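Long-range contacts in peptide synthetase, module 7 (PDB 4TX3), which probably serves in glycopeptide-antibiotic assembly as a condensation-like domain that recruits cytochrome P450 enzymes to the peptide synthetase: residues Arg39-Ala44 and Gly391-Glu396; Ala58-Val63 and Ala89-Thr94; Pro122-Leu127 and Ser138-Arg143. All coordinates share one frame; numbering follows the deposited sequence.

Contact 1: residues Arg39-Ala44 and Gly391-Glu396. With SO4 (sulfate ion), chain F.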
loop_
_atom_site.group_PDB
_atom_site.type_symbol
_atom_site.label_atom_id
_atom_site.label_comp_id
_atom_site.label_asym_id
_atom_site.label_seq_id
_atom_site.Cartn_x
_atom_site.Cartn_y
_atom_site.Cartn_z
ATOM N N ARG B 39 6.100 16.082 -22.527
ATOM C CA ARG B 39 5.998 15.960 -21.061
ATOM C C ARG B 39 5.138 14.769 -20.676
ATOM O O ARG B 39 3.931 14.898 -20.405
ATOM C CB ARG B 39 5.443 17.222 -20.429
ATOM C CG ARG B 39 6.481 18.295 -20.221
ATOM C CD ARG B 39 5.811 19.608 -19.930
ATOM N NE ARG B 39 4.612 19.768 -20.756
ATOM C CZ ARG B 39 3.761 20.792 -20.666
ATOM N NH1 ARG B 39 3.978 21.769 -19.784
ATOM N NH2 ARG B 39 2.688 20.844 -21.456
ATOM N N HIS B 40 5.784 13.604 -20.659
ATOM C CA HIS B 40 5.091 12.336 -20.566
ATOM C C HIS B 40 5.598 11.494 -19.405
ATOM O O HIS B 40 6.700 11.677 -18.897
ATOM C CB HIS B 40 5.258 11.544 -21.866
ATOM C CG HIS B 40 4.892 12.307 -23.103
ATOM N ND1 HIS B 40 5.392 11.989 -24.345
ATOM C CD2 HIS B 40 4.053 13.356 -23.294
ATOM C CE1 HIS B 40 4.892 12.818 -25.246
ATOM N NE2 HIS B 40 4.079 13.657 -24.636
ATOM N N LEU B 41 4.763 10.567 -18.986
ATOM C CA LEU B 41 5.215 9.478 -18.158
ATOM C C LEU B 41 5.122 8.234 -19.020
ATOM O O LEU B 41 4.073 7.974 -19.606
ATOM C CB LEU B 41 4.370 9.363 -16.895
ATOM C CG LEU B 41 4.566 10.561 -15.965
ATOM C CD1 LEU B 41 3.410 10.765 -14.987
ATOM C CD2 LEU B 41 5.880 10.416 -15.228
ATOM N N SER B 42 6.229 7.503 -19.128
ATOM C CA SER B 42 6.252 6.254 -19.868
ATOM C C SER B 42 6.695 5.073 -19.001
ATOM O O SER B 42 7.694 5.126 -18.293
ATOM C CB SER B 42 7.170 6.367 -21.081
ATOM O OG SER B 42 6.522 7.021 -22.155
ATOM N N VAL B 43 5.929 4.001 -19.067
ATOM C CA VAL B 43 6.309 2.776 -18.414
ATOM C C VAL B 43 6.222 1.669 -19.452
ATOM O O VAL B 43 5.322 1.675 -20.286
ATOM C CB VAL B 43 5.409 2.483 -17.206
ATOM C CG1 VAL B 43 5.651 1.059 -16.664
ATOM C CG2 VAL B 43 5.660 3.522 -16.123
ATOM N N ALA B 44 7.185 0.754 -19.430
ATOM C CA ALA B 44 7.125 -0.443 -20.252
ATOM C C ALA B 44 7.260 -1.719 -19.393
ATOM O O ALA B 44 8.133 -1.809 -18.546
ATOM C CB ALA B 44 8.207 -0.390 -21.322
ATOM N N GLY B 391 13.654 5.497 -21.006
ATOM C CA GLY B 391 14.489 6.674 -20.868
ATOM C C GLY B 391 14.058 7.660 -19.801
ATOM O O GLY B 391 12.947 7.586 -19.279
ATOM N N VAL B 392 14.950 8.594 -19.487
ATOM C CA VAL B 392 14.674 9.649 -18.520
ATOM C C VAL B 392 13.601 10.601 -19.059
ATOM O O VAL B 392 13.654 10.993 -20.222
ATOM C CB VAL B 392 15.963 10.435 -18.179
ATOM C CG1 VAL B 392 16.639 10.910 -19.440
ATOM C CG2 VAL B 392 15.655 11.619 -17.271
ATOM N N GLU B 393 12.628 10.963 -18.220
ATOM C CA GLU B 393 11.517 11.825 -18.657
ATOM C C GLU B 393 11.955 13.254 -18.984
ATOM O O GLU B 393 12.987 13.721 -18.505
ATOM C CB GLU B 393 10.408 11.863 -17.588
ATOM C CG GLU B 393 9.945 10.484 -17.090
ATOM C CD GLU B 393 9.184 9.638 -18.136
ATOM O OE1 GLU B 393 9.077 10.041 -19.327
ATOM O OE2 GLU B 393 8.672 8.555 -17.745
ATOM N N ALA B 394 11.164 13.939 -19.809
ATOM C CA ALA B 394 11.408 15.344 -20.119
ATOM C C ALA B 394 11.412 16.187 -18.845
ATOM O O ALA B 394 10.634 15.934 -17.923
ATOM C CB ALA B 394 10.365 15.866 -21.092
ATOM N N ILE B 395 12.289 17.182 -18.799
ATOM C CA ILE B 395 12.438 18.033 -17.618
ATOM C C ILE B 395 12.115 19.505 -17.929
ATOM O O ILE B 395 12.471 20.016 -18.996
ATOM C CB ILE B 395 13.868 17.927 -17.028
ATOM C CG1 ILE B 395 13.956 18.612 -15.664
ATOM C CG2 ILE B 395 14.925 18.506 -17.986
ATOM C CD1 ILE B 395 15.313 18.427 -14.996
ATOM N N GLU B 396 11.413 20.165 -17.003
ATOM C CA GLU B 396 11.092 21.592 -17.111
ATOM C C GLU B 396 11.972 22.417 -16.183
ATOM O O GLU B 396 12.177 23.604 -16.401
ATOM C CB GLU B 396 9.631 21.862 -16.772
ATOM C CG GLU B 396 8.626 21.313 -17.756
ATOM C CD GLU B 396 7.204 21.672 -17.358
ATOM O OE1 GLU B 396 6.756 21.202 -16.285
ATOM O OE2 GLU B 396 6.552 22.447 -18.100
HETATM S S SO4 F . 3.645 18.973 -24.473
HETATM O O1 SO4 F . 2.192 19.086 -24.353
HETATM O O2 SO4 F . 3.968 18.268 -25.711
HETATM O O3 SO4 F . 4.239 20.317 -24.529
HETATM O O4 SO4 F . 4.167 18.247 -23.309
HETATM O O HOH W 1 8.875 12.678 -20.597
HETATM O O HOH W 2 7.929 14.656 -17.946
#

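Contact 2: residues Ala58-Val63 and Ala89-Thr94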
loop_
_atom_site.group_PDB
_atom_site.type_symbol
_atom_site.label_atom_id
_atom_site.label_comp_id
_atom_site.label_asym_id
_atom_site.label_seq_id
_atom_site.Cartn_x
_atom_site.Cartn_y
_atom_site.Cartn_z
ATOM N N ALA B 58 -8.795 -5.612 -24.315
ATOM C CA ALA B 58 -10.066 -5.294 -23.669
ATOM C C ALA B 58 -9.805 -4.667 -22.304
ATOM O O ALA B 58 -10.559 -3.813 -21.847
ATOM C CB ALA B 58 -10.931 -6.547 -23.530
ATOM N N ALA B 59 -8.716 -5.096 -21.674
ATOM C CA ALA B 59 -8.375 -4.662 -20.338
ATOM C C ALA B 59 -7.960 -3.190 -20.342
ATOM O O ALA B 59 -8.455 -2.406 -19.527
ATOM C CB ALA B 59 -7.284 -5.531 -19.768
ATOM N N LEU B 60 -7.067 -2.828 -21.261
ATOM C CA LEU B 60 -6.639 -1.439 -21.451
ATOM C C LEU B 60 -7.850 -0.522 -21.630
ATOM O O LEU B 60 -7.964 0.522 -20.994
ATOM C CB LEU B 60 -5.709 -1.339 -22.658
ATOM C CG LEU B 60 -4.332 -1.958 -22.415
ATOM C CD1 LEU B 60 -3.588 -2.249 -23.736
ATOM C CD2 LEU B 60 -3.521 -1.033 -21.522
ATOM N N ARG B 61 -8.761 -0.951 -22.492
ATOM C CA ARG B 61 -10.053 -0.306 -22.676
ATOM C C ARG B 61 -10.847 -0.184 -21.357
ATOM O O ARG B 61 -11.488 0.846 -21.106
ATOM C CB ARG B 61 -10.850 -1.095 -23.716
ATOM C CG ARG B 61 -11.880 -0.321 -24.470
ATOM C CD ARG B 61 -12.562 -1.228 -25.496
ATOM N NE ARG B 61 -11.664 -1.612 -26.587
ATOM C CZ ARG B 61 -11.476 -2.862 -27.007
ATOM N NH1 ARG B 61 -12.111 -3.877 -26.421
ATOM N NH2 ARG B 61 -10.641 -3.099 -28.011
ATOM N N ASP B 62 -10.803 -1.227 -20.518
ATOM C CA ASP B 62 -11.524 -1.233 -19.239
ATOM C C ASP B 62 -10.925 -0.280 -18.221
ATOM O O ASP B 62 -11.636 0.248 -17.367
ATOM C CB ASP B 62 -11.559 -2.632 -18.629
ATOM C CG ASP B 62 -12.441 -3.591 -19.408
ATOM O OD1 ASP B 62 -13.345 -3.133 -20.147
ATOM O OD2 ASP B 62 -12.212 -4.816 -19.292
ATOM N N VAL B 63 -9.618 -0.064 -18.297
ATOM C CA VAL B 63 -8.994 0.857 -17.374
ATOM C C VAL B 63 -9.499 2.258 -17.666
ATOM O O VAL B 63 -9.751 3.036 -16.746
ATOM C CB VAL B 63 -7.471 0.809 -17.468
ATOM C CG1 VAL B 63 -6.826 1.960 -16.660
ATOM C CG2 VAL B 63 -6.976 -0.546 -16.988
ATOM N N ALA B 89 -12.505 5.087 -24.574
ATOM C CA ALA B 89 -11.239 5.328 -25.262
ATOM C C ALA B 89 -10.991 4.193 -26.244
ATOM O O ALA B 89 -11.082 3.012 -25.880
ATOM C CB ALA B 89 -10.079 5.450 -24.268
ATOM N N PRO B 90 -10.707 4.549 -27.503
ATOM C CA PRO B 90 -10.436 3.552 -28.541
ATOM C C PRO B 90 -9.138 2.841 -28.233
ATOM O O PRO B 90 -8.133 3.515 -28.025
ATOM C CB PRO B 90 -10.302 4.389 -29.823
ATOM C CG PRO B 90 -10.684 5.817 -29.429
ATOM C CD PRO B 90 -10.450 5.921 -27.971
ATOM N N VAL B 91 -9.133 1.518 -28.174
ATOM C CA VAL B 91 -7.859 0.825 -28.064
ATOM C C VAL B 91 -7.763 -0.209 -29.158
ATOM O O VAL B 91 -8.626 -1.084 -29.257
ATOM C CB VAL B 91 -7.671 0.133 -26.698
ATOM C CG1 VAL B 91 -6.349 -0.631 -26.676
ATOM C CG2 VAL B 91 -7.723 1.143 -25.565
ATOM N N ARG B 92 -6.731 -0.102 -29.991
ATOM C CA ARG B 92 -6.419 -1.179 -30.924
ATOM C C ARG B 92 -4.987 -1.643 -30.693
ATOM O O ARG B 92 -4.051 -0.852 -30.745
ATOM C CB ARG B 92 -6.627 -0.734 -32.364
ATOM C CG ARG B 92 -6.637 -1.892 -33.330
ATOM C CD ARG B 92 -7.129 -1.458 -34.694
ATOM N NE ARG B 92 -7.631 -2.596 -35.458
ATOM C CZ ARG B 92 -8.163 -2.501 -36.673
ATOM N NH1 ARG B 92 -8.262 -1.315 -37.262
ATOM N NH2 ARG B 92 -8.600 -3.589 -37.296
ATOM N N LEU B 93 -4.812 -2.928 -30.420
ATOM C CA LEU B 93 -3.517 -3.383 -29.931
ATOM C C LEU B 93 -2.901 -4.463 -30.813
ATOM O O LEU B 93 -2.553 -5.547 -30.346
ATOM C CB LEU B 93 -3.646 -3.890 -28.493
ATOM C CG LEU B 93 -2.327 -3.931 -27.726
ATOM C CD1 LEU B 93 -1.787 -2.527 -27.471
ATOM C CD2 LEU B 93 -2.485 -4.712 -26.431
ATOM N N THR B 94 -2.755 -4.159 -32.094
ATOM C CA THR B 94 -2.097 -5.076 -33.005
ATOM C C THR B 94 -0.599 -5.109 -32.692
ATOM O O THR B 94 0.063 -4.068 -32.687
ATOM C CB THR B 94 -2.333 -4.664 -34.461
ATOM O OG1 THR B 94 -1.715 -3.398 -34.689
ATOM C CG2 THR B 94 -3.822 -4.523 -34.734
HETATM O O HOH W 3 -13.092 2.874 -22.718
#

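Contact 3: residues Pro122-Leu127 and Ser138-Arg143. With SO4 (sulfate ion), chain F.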
loop_
_atom_site.group_PDB
_atom_site.type_symbol
_atom_site.label_atom_id
_atom_site.label_comp_id
_atom_site.label_asym_id
_atom_site.label_seq_id
_atom_site.Cartn_x
_atom_site.Cartn_y
_atom_site.Cartn_z
ATOM N N PRO B 122 -5.293 11.385 -23.865
ATOM C CA PRO B 122 -3.986 11.740 -23.302
ATOM C C PRO B 122 -3.104 10.529 -22.927
ATOM O O PRO B 122 -2.218 10.640 -22.091
ATOM C CB PRO B 122 -4.368 12.535 -22.060
ATOM C CG PRO B 122 -5.633 11.828 -21.579
ATOM C CD PRO B 122 -6.345 11.343 -22.833
ATOM N N TRP B 123 -3.343 9.379 -23.535
ATOM C CA TRP B 123 -2.473 8.236 -23.313
ATOM C C TRP B 123 -2.428 7.396 -24.560
ATOM O O TRP B 123 -3.135 7.657 -25.523
ATOM C CB TRP B 123 -2.930 7.397 -22.124
ATOM C CG TRP B 123 -4.225 6.718 -22.325
ATOM C CD1 TRP B 123 -5.464 7.298 -22.371
ATOM C CD2 TRP B 123 -4.432 5.307 -22.483
ATOM N NE1 TRP B 123 -6.430 6.333 -22.563
ATOM C CE2 TRP B 123 -5.828 5.105 -22.632
ATOM C CE3 TRP B 123 -3.580 4.200 -22.527
ATOM C CZ2 TRP B 123 -6.387 3.832 -22.819
ATOM C CZ3 TRP B 123 -4.138 2.939 -22.713
ATOM C CH2 TRP B 123 -5.527 2.766 -22.857
ATOM N N ARG B 124 -1.598 6.370 -24.525
ATOM C CA ARG B 124 -1.169 5.700 -25.734
ATOM C C ARG B 124 -0.445 4.414 -25.360
ATOM O O ARG B 124 0.408 4.404 -24.469
ATOM C CB ARG B 124 -0.267 6.639 -26.526
ATOM C CG ARG B 124 0.397 6.060 -27.709
ATOM C CD ARG B 124 1.568 6.937 -28.112
ATOM N NE ARG B 124 1.149 8.293 -28.435
ATOM C CZ ARG B 124 1.853 9.372 -28.112
ATOM N NH1 ARG B 124 3.016 9.231 -27.468
ATOM N NH2 ARG B 124 1.403 10.582 -28.436
ATOM N N CYS B 125 -0.792 3.323 -26.022
ATOM C CA CYS B 125 -0.149 2.063 -25.718
ATOM C C CYS B 125 0.311 1.374 -26.992
ATOM O O CYS B 125 -0.244 1.619 -28.067
ATOM C CB CYS B 125 -1.093 1.163 -24.912
ATOM S SG CYS B 125 -2.704 0.826 -25.670
ATOM N N GLU B 126 1.343 0.537 -26.874
ATOM C CA GLU B 126 1.745 -0.323 -27.981
ATOM C C GLU B 126 2.270 -1.658 -27.455
ATOM O O GLU B 126 2.823 -1.751 -26.357
ATOM C CB GLU B 126 2.799 0.366 -28.865
ATOM C CG GLU B 126 2.717 -0.041 -30.353
ATOM C CD GLU B 126 3.674 0.753 -31.272
ATOM O OE1 GLU B 126 4.730 1.231 -30.795
ATOM O OE2 GLU B 126 3.376 0.894 -32.486
ATOM N N LEU B 127 2.076 -2.706 -28.236
ATOM C CA LEU B 127 2.540 -4.015 -27.824
ATOM C C LEU B 127 3.580 -4.511 -28.817
ATOM O O LEU B 127 3.305 -4.645 -30.011
ATOM C CB LEU B 127 1.369 -4.992 -27.711
ATOM C CG LEU B 127 1.722 -6.376 -27.165
ATOM C CD1 LEU B 127 2.257 -6.296 -25.742
ATOM C CD2 LEU B 127 0.505 -7.298 -27.239
ATOM N N SER B 138 4.147 -1.196 -23.865
ATOM C CA SER B 138 4.592 0.174 -23.661
ATOM C C SER B 138 3.387 1.107 -23.444
ATOM O O SER B 138 2.478 1.175 -24.290
ATOM C CB SER B 138 5.425 0.627 -24.859
ATOM O OG SER B 138 5.680 2.009 -24.817
ATOM N N VAL B 139 3.377 1.800 -22.301
ATOM C CA VAL B 139 2.332 2.778 -21.989
ATOM C C VAL B 139 2.890 4.179 -21.751
ATOM O O VAL B 139 3.819 4.367 -20.967
ATOM C CB VAL B 139 1.519 2.351 -20.756
ATOM C CG1 VAL B 139 0.545 3.463 -20.329
ATOM C CG2 VAL B 139 0.764 1.069 -21.063
ATOM N N THR B 140 2.312 5.159 -22.435
ATOM C CA THR B 140 2.711 6.550 -22.284
ATOM C C THR B 140 1.502 7.396 -21.898
ATOM O O THR B 140 0.469 7.342 -22.565
ATOM C CB THR B 140 3.327 7.119 -23.578
ATOM O OG1 THR B 140 4.491 6.369 -23.941
ATOM C CG2 THR B 140 3.723 8.557 -23.388
ATOM N N VAL B 141 1.615 8.170 -20.821
ATOM C CA VAL B 141 0.529 9.065 -20.427
ATOM C C VAL B 141 1.009 10.519 -20.394
ATOM O O VAL B 141 2.075 10.823 -19.861
ATOM C CB VAL B 141 -0.046 8.691 -19.053
ATOM C CG1 VAL B 141 -1.210 9.583 -18.739
ATOM C CG2 VAL B 141 -0.462 7.213 -19.011
ATOM N N HIS B 142 0.234 11.417 -20.983
ATOM C CA HIS B 142 0.542 12.837 -20.878
ATOM C C HIS B 142 0.303 13.364 -19.453
ATOM O O HIS B 142 -0.671 12.986 -18.787
ATOM C CB HIS B 142 -0.282 13.647 -21.877
ATOM C CG HIS B 142 0.239 15.028 -22.075
ATOM N ND1 HIS B 142 0.021 16.042 -21.166
ATOM C CD2 HIS B 142 1.013 15.556 -23.057
ATOM C CE1 HIS B 142 0.622 17.139 -21.593
ATOM N NE2 HIS B 142 1.231 16.868 -22.734
ATOM N N ARG B 143 1.188 14.253 -19.003
ATOM C CA ARG B 143 1.120 14.798 -17.644
ATOM C C ARG B 143 -0.133 15.610 -17.323
ATOM O O ARG B 143 -0.390 15.906 -16.140
ATOM C CB ARG B 143 2.345 15.658 -17.357
ATOM C CG ARG B 143 3.561 14.814 -17.100
ATOM C CD ARG B 143 4.584 15.567 -16.307
ATOM N NE ARG B 143 4.755 14.986 -14.977
ATOM C CZ ARG B 143 5.616 14.010 -14.714
ATOM N NH1 ARG B 143 6.367 13.508 -15.698
ATOM N NH2 ARG B 143 5.727 13.536 -13.478
HETATM S S SO4 F . 3.645 18.973 -24.473
HETATM O O1 SO4 F . 2.192 19.086 -24.353
HETATM O O2 SO4 F . 3.968 18.268 -25.711
HETATM O O3 SO4 F . 4.239 20.317 -24.529
HETATM O O4 SO4 F . 4.167 18.247 -23.309
#

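Contact 1: residues Arg39-Ala44 and Gly391-Glu396
Arg-39 meets Glu-396 and a sulfate ion at different points of its chain. Its CB already lies 3.3 Å from sulfate O4. CG runs on beside the backbone N, and CD passes to the other partner, resting 3.5 Å from Glu-396 OE2. The bend at chi3 (-39°) brings NE back to within 3.0 Å of O4, which accepts a hydrogen bond from it and another from the backbone N of Arg-39. At the tip the branches part: NH1 makes a salt bridge of 3.1 Å to Glu-396 OE2, while NH2 bonds weakly to sulfate O1 and more firmly to Ala-26 O. OE2 sits close to the guanidinium plane, while NH1 meets it from above the carboxylate plane; the two planes stand 76° apart. Arg-31 N and Arg-233 NH1 also hold the sulfate, which probably came from the crystallisation liquor.

Residues 391-396 belong to the loop that leaves strand 383-388 of the N-terminal sheet for strand 399-407 of the second sheet in this condensation-domain fold, and they run past the start of strand 40-49. Here the bend at chi2 (-68°) turns Glu-393 CD toward the strand; its OE2 accepts, on the syn side, from Ser-42 N in an almost straight bond of 3.0 Å. Water 1 lies 2.9 Å from Glu-393 OE1, to which it may donate, and accepts from His-40 N and, at 2.7 Å, from Ala-394 N.

Contact 2: residues Ala58-Val63 and Ala89-Thr94
Leu-60 and Arg-61, neighbours on helix 53-66, meet the coil 89-94 in two different ways, one apolar and one polar. The coil leads into strand 96-97, at an edge of the N-terminal sheet of the condensation-domain fold, and the helix packs against that same sheet. The contact thus joins the helix to the coil that leads to this edge strand.

Leu-60 keeps CG anti to its carbonyl carbon, beside the backbone N (chi1 -71°). Its CB lies 4.1 Å from Val-91 CG1, while the branch CD1 reaches on to Leu-93 CD2, 3.8 Å away. The two leucine side chains cross at about a right angle, touching through these methyls. The other methyl of Val-91, CG2, settles against the helix backbone, 3.9 Å from Arg-61 N. Leu-56 of the helix and Leu-127 of strand 123-129 also touch Leu-93.

Arg-61 sends CG anti to its backbone N (chi1 -154°), where CG packs 3.7 Å from Ala-89 O. CD continues extended, and the bend at chi3 (-69°) turns NE out of that line. NH2 then donates to Val-91 O over 3.1 Å, with the acceptor near the guanidinium plane. The same nitrogen forms a salt bridge with Glu-57 OE1, whose other oxygen accepts from Leu-93 N; one glutamate thus ties the arginine and the coil together. At the lower-numbered end of the coil, water 3 bridges the two backbones, donating to Arg-61 O at 3.0 Å and accepting from Ala-89 N at 2.9 Å.

Contact 3: residues Pro122-Leu127 and Ser138-Arg143
Trp-123 holds its CG between the backbone N and the carbonyl carbon (chi1 67°); the indole leads away from the partner strand, and CB touches Val-141 CG2 at 4.0 Å. In His-142, CG is anti to the backbone N (chi1 -165°); its CB rests 3.6 Å from Pro-122 O, and the ring leads away from the partner strand.

Between them the two strands are antiparallel, their axes 171° apart. His-142 N donates to Pro-122 O at 2.8 Å, Thr-140 N to Arg-124 O at 2.9 Å, and Glu-126 and Ser-138 exchange a pair of backbone bonds. Trp-123, Cys-125, Val-139 and Val-141 occupy one face, covered by helices 53-66 and 148-166; Cys-125 CB lies 4.3 Å from Val-139 CG2. On the other face Arg-124 and Thr-140 run side by side and point the same way, Arg-124 NH1 lying 4.2 Å from Thr-140 CG2. Arg-124 NH2 goes on to Gln-113 O, its guanidinium makes a cation-pi contact with Phe-115, and Thr-140 OG1 bonds Ser-42 OG.

The His-142 ring meets a sulfate with its edge: NE2 donates to O1 over 2.9 Å and more weakly to O4, while ND1 is bonded to Ile-144 N, which helps fix the ring's rotation. An alanine here would probably leave the sulfate without its imidazole donor and Ile-144 N without that partner. His-142 and Arg-143 open an HRxxxDD sequence where active condensation domains carry HHxxxDG, so Arg-143 replaces the second histidine, consistent with a non-condensing relative of these enzymes.

In the fold
Contacts 1 and 3 share one sheet: strands 40-49 and 134-142 are neighbours in it, joined by Leu-41 O and Val-141 N, and both contacts reach the same sulfate. The centres of contacts 2 and 3 are about 11 Å apart, and the two touch where Leu-60 and Val-91 pack on Trp-123; contact 2 does not touch contact 1. Contacts 2 and 3 are buried, though contact 2 lies farthest from the middle of the chain; contact 1 is partly buried. Chemistry follows place: charges and waters link strand to loop in contact 1, backbone bonds dominate the hairpin of contact 3, and contact 2 combines aliphatic packing with a hydrogen bond from an arginine to a backbone carbonyl.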